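Local structure of glycerol dehydrogenase (Schizosaccharomyces pombe, 1TA9) at residues L352-S360 / V417-Q427. The protein oxidises glycerol to dihydroxyacetone with NAD(+) and serves in glycerol assimilation, as a probably zinc-dependent member of the iron-containing alcohol dehydrogenase family. Numbering follows the deposited sequence.
Sequences LEDFNNLAS and VDSYSQKWQEQ
A water that donates to the backbone O of Y420, 2.7 Å away, also donates to OD1 of N356 and so bridges 352-360 to 417-427. A second water accepts from ND2 of N356, 3.0 Å off, and reaches on to OE1 of Q427 over an unusually short, hence doubtful, distance. No direct hydrogen bond joins 352-360 to 417-427, so water supplies the polar link; one water donating to OD1 and the other accepting from ND2 should restrain the N356 amide from flipping. Beside them the contact is aromatic. F355, its CG anti to the backbone N (chi1 167°), swings its ring across to Y420, whose CD2 edge stands over the ring centre in a T-shaped pair with planes at 88°. The outer end of the F355 ring meets V417 CG1 and, at its edge, S421 OG, a hydroxyl hydrogen-bonded to I369 O. With F355 cut back to an alanine, the edge of Y420 would lose the aromatic face it meets, and a gap would probably open between Y420 and V417. L352 lays CD1 over a face of Y420, 4.1 Å from the ring centroid. One helical turn beyond N356, S360 places CA over the six-membered ring of W424 in a CH-pi contact, 4.0 Å from CA to that ring's centroid. The axes of segments 352-360 and 417-427 pass 10.3 Å apart at a crossing angle of -77°, nearly perpendicular, in the all-helical part of the chain away from the metal site. Helix 333-347 packs on V417, while W430 meets W424; from the second subunit, L276 packs on L352 and S277 on Y420, placing this helix pair against the subunit interface.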
loop_
_atom_site.group_PDB
_atom_site.type_symbol
_atom_site.label_atom_id
_atom_site.label_comp_id
_atom_site.label_asym_id
_atom_site.label_seq_id
_atom_site.Cartn_x
_atom_site.Cartn_y
_atom_site.Cartn_z
ATOM N N LEU B 352 -12.771 -20.111 -2.677
ATOM C CA LEU B 352 -12.235 -21.087 -1.736
ATOM C C LEU B 352 -11.259 -20.506 -0.703
ATOM O O LEU B 352 -11.307 -20.878 0.468
ATOM C CB LEU B 352 -11.568 -22.242 -2.491
ATOM C CG LEU B 352 -11.131 -23.431 -1.630
ATOM C CD1 LEU B 352 -12.335 -24.015 -0.892
ATOM C CD2 LEU B 352 -10.491 -24.486 -2.525
ATOM N N GLU B 353 -10.382 -19.596 -1.122
ATOM C CA GLU B 353 -9.429 -19.008 -0.176
ATOM C C GLU B 353 -10.134 -18.379 1.024
ATOM O O GLU B 353 -9.681 -18.515 2.159
ATOM C CB GLU B 353 -8.553 -17.956 -0.866
ATOM C CG GLU B 353 -7.478 -18.545 -1.770
ATOM C CD GLU B 353 -6.452 -19.375 -1.005
ATOM O OE1 GLU B 353 -5.734 -18.805 -0.152
ATOM O OE2 GLU B 353 -6.362 -20.599 -1.257
ATOM N N ASP B 354 -11.244 -17.691 0.774
ATOM C CA ASP B 354 -11.999 -17.056 1.852
ATOM C C ASP B 354 -12.678 -18.090 2.741
ATOM O O ASP B 354 -12.823 -17.886 3.947
ATOM C CB ASP B 354 -13.022 -16.088 1.271
ATOM C CG ASP B 354 -12.366 -14.915 0.588
ATOM O OD1 ASP B 354 -12.537 -14.759 -0.638
ATOM O OD2 ASP B 354 -11.663 -14.155 1.286
ATOM N N PHE B 355 -13.103 -19.201 2.147
ATOM C CA PHE B 355 -13.714 -20.264 2.935
ATOM C C PHE B 355 -12.623 -20.802 3.856
ATOM O O PHE B 355 -12.844 -20.985 5.053
ATOM C CB PHE B 355 -14.242 -21.382 2.024
ATOM C CG PHE B 355 -14.605 -22.655 2.757
ATOM C CD1 PHE B 355 -13.619 -23.567 3.128
ATOM C CD2 PHE B 355 -15.931 -22.937 3.077
ATOM C CE1 PHE B 355 -13.949 -24.745 3.807
ATOM C CE2 PHE B 355 -16.271 -24.109 3.754
ATOM C CZ PHE B 355 -15.278 -25.013 4.120
ATOM N N ASN B 356 -11.441 -21.037 3.295
ATOM C CA ASN B 356 -10.325 -21.562 4.075
ATOM C C ASN B 356 -9.945 -20.668 5.247
ATOM O O ASN B 356 -9.601 -21.158 6.322
ATOM C CB ASN B 356 -9.096 -21.782 3.188
ATOM C CG ASN B 356 -9.267 -22.949 2.236
ATOM O OD1 ASN B 356 -10.158 -23.780 2.411
ATOM N ND2 ASN B 356 -8.406 -23.025 1.232
ATOM N N ASN B 357 -10.002 -19.358 5.051
ATOM C CA ASN B 357 -9.653 -18.452 6.133
ATOM C C ASN B 357 -10.589 -18.630 7.326
ATOM O O ASN B 357 -10.149 -18.590 8.478
ATOM C CB ASN B 357 -9.668 -16.999 5.648
ATOM C CG ASN B 357 -8.503 -16.685 4.724
ATOM O OD1 ASN B 357 -7.456 -17.328 4.790
ATOM N ND2 ASN B 357 -8.673 -15.681 3.875
ATOM N N LEU B 358 -11.873 -18.842 7.061
ATOM C CA LEU B 358 -12.835 -19.026 8.145
ATOM C C LEU B 358 -12.728 -20.428 8.737
ATOM O O LEU B 358 -12.719 -20.593 9.954
ATOM C CB LEU B 358 -14.262 -18.779 7.645
ATOM C CG LEU B 358 -15.390 -18.845 8.686
ATOM C CD1 LEU B 358 -15.132 -17.846 9.810
ATOM C CD2 LEU B 358 -16.722 -18.543 8.002
ATOM N N ALA B 359 -12.644 -21.437 7.876
ATOM C CA ALA B 359 -12.526 -22.815 8.338
ATOM C C ALA B 359 -11.265 -23.006 9.184
ATOM O O ALA B 359 -11.290 -23.716 10.194
ATOM C CB ALA B 359 -12.507 -23.764 7.145
ATOM N N SER B 360 -10.161 -22.381 8.777
ATOM C CA SER B 360 -8.915 -22.509 9.530
ATOM C C SER B 360 -9.063 -21.888 10.917
ATOM O O SER B 360 -8.546 -22.422 11.902
ATOM C CB SER B 360 -7.751 -21.846 8.782
ATOM O OG SER B 360 -8.031 -20.492 8.491
ATOM N N VAL B 417 -18.864 -28.461 2.090
ATOM C CA VAL B 417 -18.093 -27.998 3.239
ATOM C C VAL B 417 -17.154 -29.119 3.695
ATOM O O VAL B 417 -15.966 -28.901 3.920
ATOM C CB VAL B 417 -19.015 -27.608 4.422
ATOM C CG1 VAL B 417 -18.181 -27.363 5.674
ATOM C CG2 VAL B 417 -19.819 -26.354 4.069
ATOM N N ASP B 418 -17.694 -30.326 3.814
ATOM C CA ASP B 418 -16.896 -31.471 4.247
ATOM C C ASP B 418 -15.669 -31.692 3.358
ATOM O O ASP B 418 -14.560 -31.875 3.859
ATOM C CB ASP B 418 -17.758 -32.729 4.269
ATOM C CG ASP B 418 -17.015 -33.929 4.816
ATOM O OD1 ASP B 418 -16.593 -33.886 5.994
ATOM O OD2 ASP B 418 -16.856 -34.911 4.064
ATOM N N SER B 419 -15.863 -31.674 2.042
ATOM C CA SER B 419 -14.745 -31.867 1.121
ATOM C C SER B 419 -13.747 -30.708 1.175
ATOM O O SER B 419 -12.533 -30.924 1.120
ATOM C CB SER B 419 -15.254 -32.034 -0.311
ATOM O OG SER B 419 -16.008 -33.226 -0.449
ATOM N N TYR B 420 -14.254 -29.480 1.255
ATOM C CA TYR B 420 -13.385 -28.303 1.318
ATOM C C TYR B 420 -12.508 -28.362 2.574
ATOM O O TYR B 420 -11.297 -28.133 2.516
ATOM C CB TYR B 420 -14.217 -27.009 1.370
ATOM C CG TYR B 420 -14.979 -26.625 0.113
ATOM C CD1 TYR B 420 -15.042 -27.467 -0.997
ATOM C CD2 TYR B 420 -15.673 -25.417 0.060
ATOM C CE1 TYR B 420 -15.791 -27.107 -2.141
ATOM C CE2 TYR B 420 -16.419 -25.049 -1.067
ATOM C CZ TYR B 420 -16.476 -25.895 -2.160
ATOM O OH TYR B 420 -17.225 -25.520 -3.257
ATOM N N SER B 421 -13.134 -28.645 3.713
ATOM C CA SER B 421 -12.412 -28.731 4.984
ATOM C C SER B 421 -11.383 -29.859 4.948
ATOM O O SER B 421 -10.258 -29.692 5.415
ATOM C CB SER B 421 -13.392 -28.954 6.142
ATOM O OG SER B 421 -14.211 -27.815 6.351
ATOM N N GLN B 422 -11.761 -31.009 4.400
ATOM C CA GLN B 422 -10.818 -32.118 4.313
ATOM C C GLN B 422 -9.617 -31.755 3.448
ATOM O O GLN B 422 -8.493 -32.169 3.734
ATOM C CB GLN B 422 -11.491 -33.365 3.742
ATOM C CG GLN B 422 -12.489 -34.005 4.679
ATOM C CD GLN B 422 -12.909 -35.373 4.200
ATOM O OE1 GLN B 422 -12.068 -36.248 3.989
ATOM N NE2 GLN B 422 -14.207 -35.568 4.024
ATOM N N LYS B 423 -9.847 -30.981 2.391
ATOM C CA LYS B 423 -8.743 -30.584 1.518
ATOM C C LYS B 423 -7.822 -29.628 2.272
ATOM O O LYS B 423 -6.598 -29.754 2.201
ATOM C CB LYS B 423 -9.266 -29.908 0.247
ATOM C CG LYS B 423 -8.172 -29.545 -0.764
ATOM C CD LYS B 423 -7.485 -30.792 -1.326
ATOM C CE LYS B 423 -6.515 -30.437 -2.440
ATOM N NZ LYS B 423 -5.928 -31.644 -3.089
ATOM N N TRP B 424 -8.411 -28.684 3.003
ATOM C CA TRP B 424 -7.629 -27.726 3.772
ATOM C C TRP B 424 -6.770 -28.451 4.810
ATOM O O TRP B 424 -5.597 -28.123 4.994
ATOM C CB TRP B 424 -8.545 -26.716 4.480
ATOM C CG TRP B 424 -7.797 -25.813 5.421
ATOM C CD1 TRP B 424 -7.056 -24.713 5.093
ATOM C CD2 TRP B 424 -7.644 -25.993 6.834
ATOM N NE1 TRP B 424 -6.445 -24.200 6.216
ATOM C CE2 TRP B 424 -6.788 -24.968 7.297
ATOM C CE3 TRP B 424 -8.143 -26.924 7.755
ATOM C CZ2 TRP B 424 -6.417 -24.850 8.644
ATOM C CZ3 TRP B 424 -7.774 -26.807 9.093
ATOM C CH2 TRP B 424 -6.919 -25.777 9.522
ATOM N N GLN B 425 -7.347 -29.442 5.483
ATOM C CA GLN B 425 -6.605 -30.196 6.495
ATOM C C GLN B 425 -5.387 -30.864 5.860
ATOM O O GLN B 425 -4.295 -30.867 6.432
ATOM C CB GLN B 425 -7.490 -31.269 7.129
ATOM C CG GLN B 425 -8.742 -30.745 7.808
ATOM C CD GLN B 425 -9.662 -31.865 8.243
ATOM O OE1 GLN B 425 -9.904 -32.808 7.490
ATOM N NE2 GLN B 425 -10.194 -31.763 9.455
ATOM N N GLU B 426 -5.593 -31.437 4.678
ATOM C CA GLU B 426 -4.530 -32.112 3.940
ATOM C C GLU B 426 -3.447 -31.147 3.477
ATOM O O GLU B 426 -2.259 -31.388 3.691
ATOM C CB GLU B 426 -5.110 -32.831 2.719
ATOM C CG GLU B 426 -4.051 -33.306 1.728
ATOM C CD GLU B 426 -4.613 -33.516 0.335
ATOM O OE1 GLU B 426 -5.290 -34.541 0.109
ATOM O OE2 GLU B 426 -4.383 -32.640 -0.530
ATOM N N GLN B 427 -3.856 -30.057 2.835
ATOM C CA GLN B 427 -2.904 -29.070 2.333
ATOM C C GLN B 427 -2.018 -28.504 3.433
ATOM O O GLN B 427 -0.813 -28.357 3.252
ATOM C CB GLN B 427 -3.624 -27.892 1.674
ATOM C CG GLN B 427 -4.473 -28.209 0.465
ATOM C CD GLN B 427 -5.136 -26.955 -0.083
ATOM O OE1 GLN B 427 -5.703 -26.161 0.673
ATOM N NE2 GLN B 427 -5.068 -26.770 -1.396
HETATM O O HOH W 1 -10.273 -26.212 0.917
HETATM O O HOH W 2 -7.908 -25.545 -0.319
#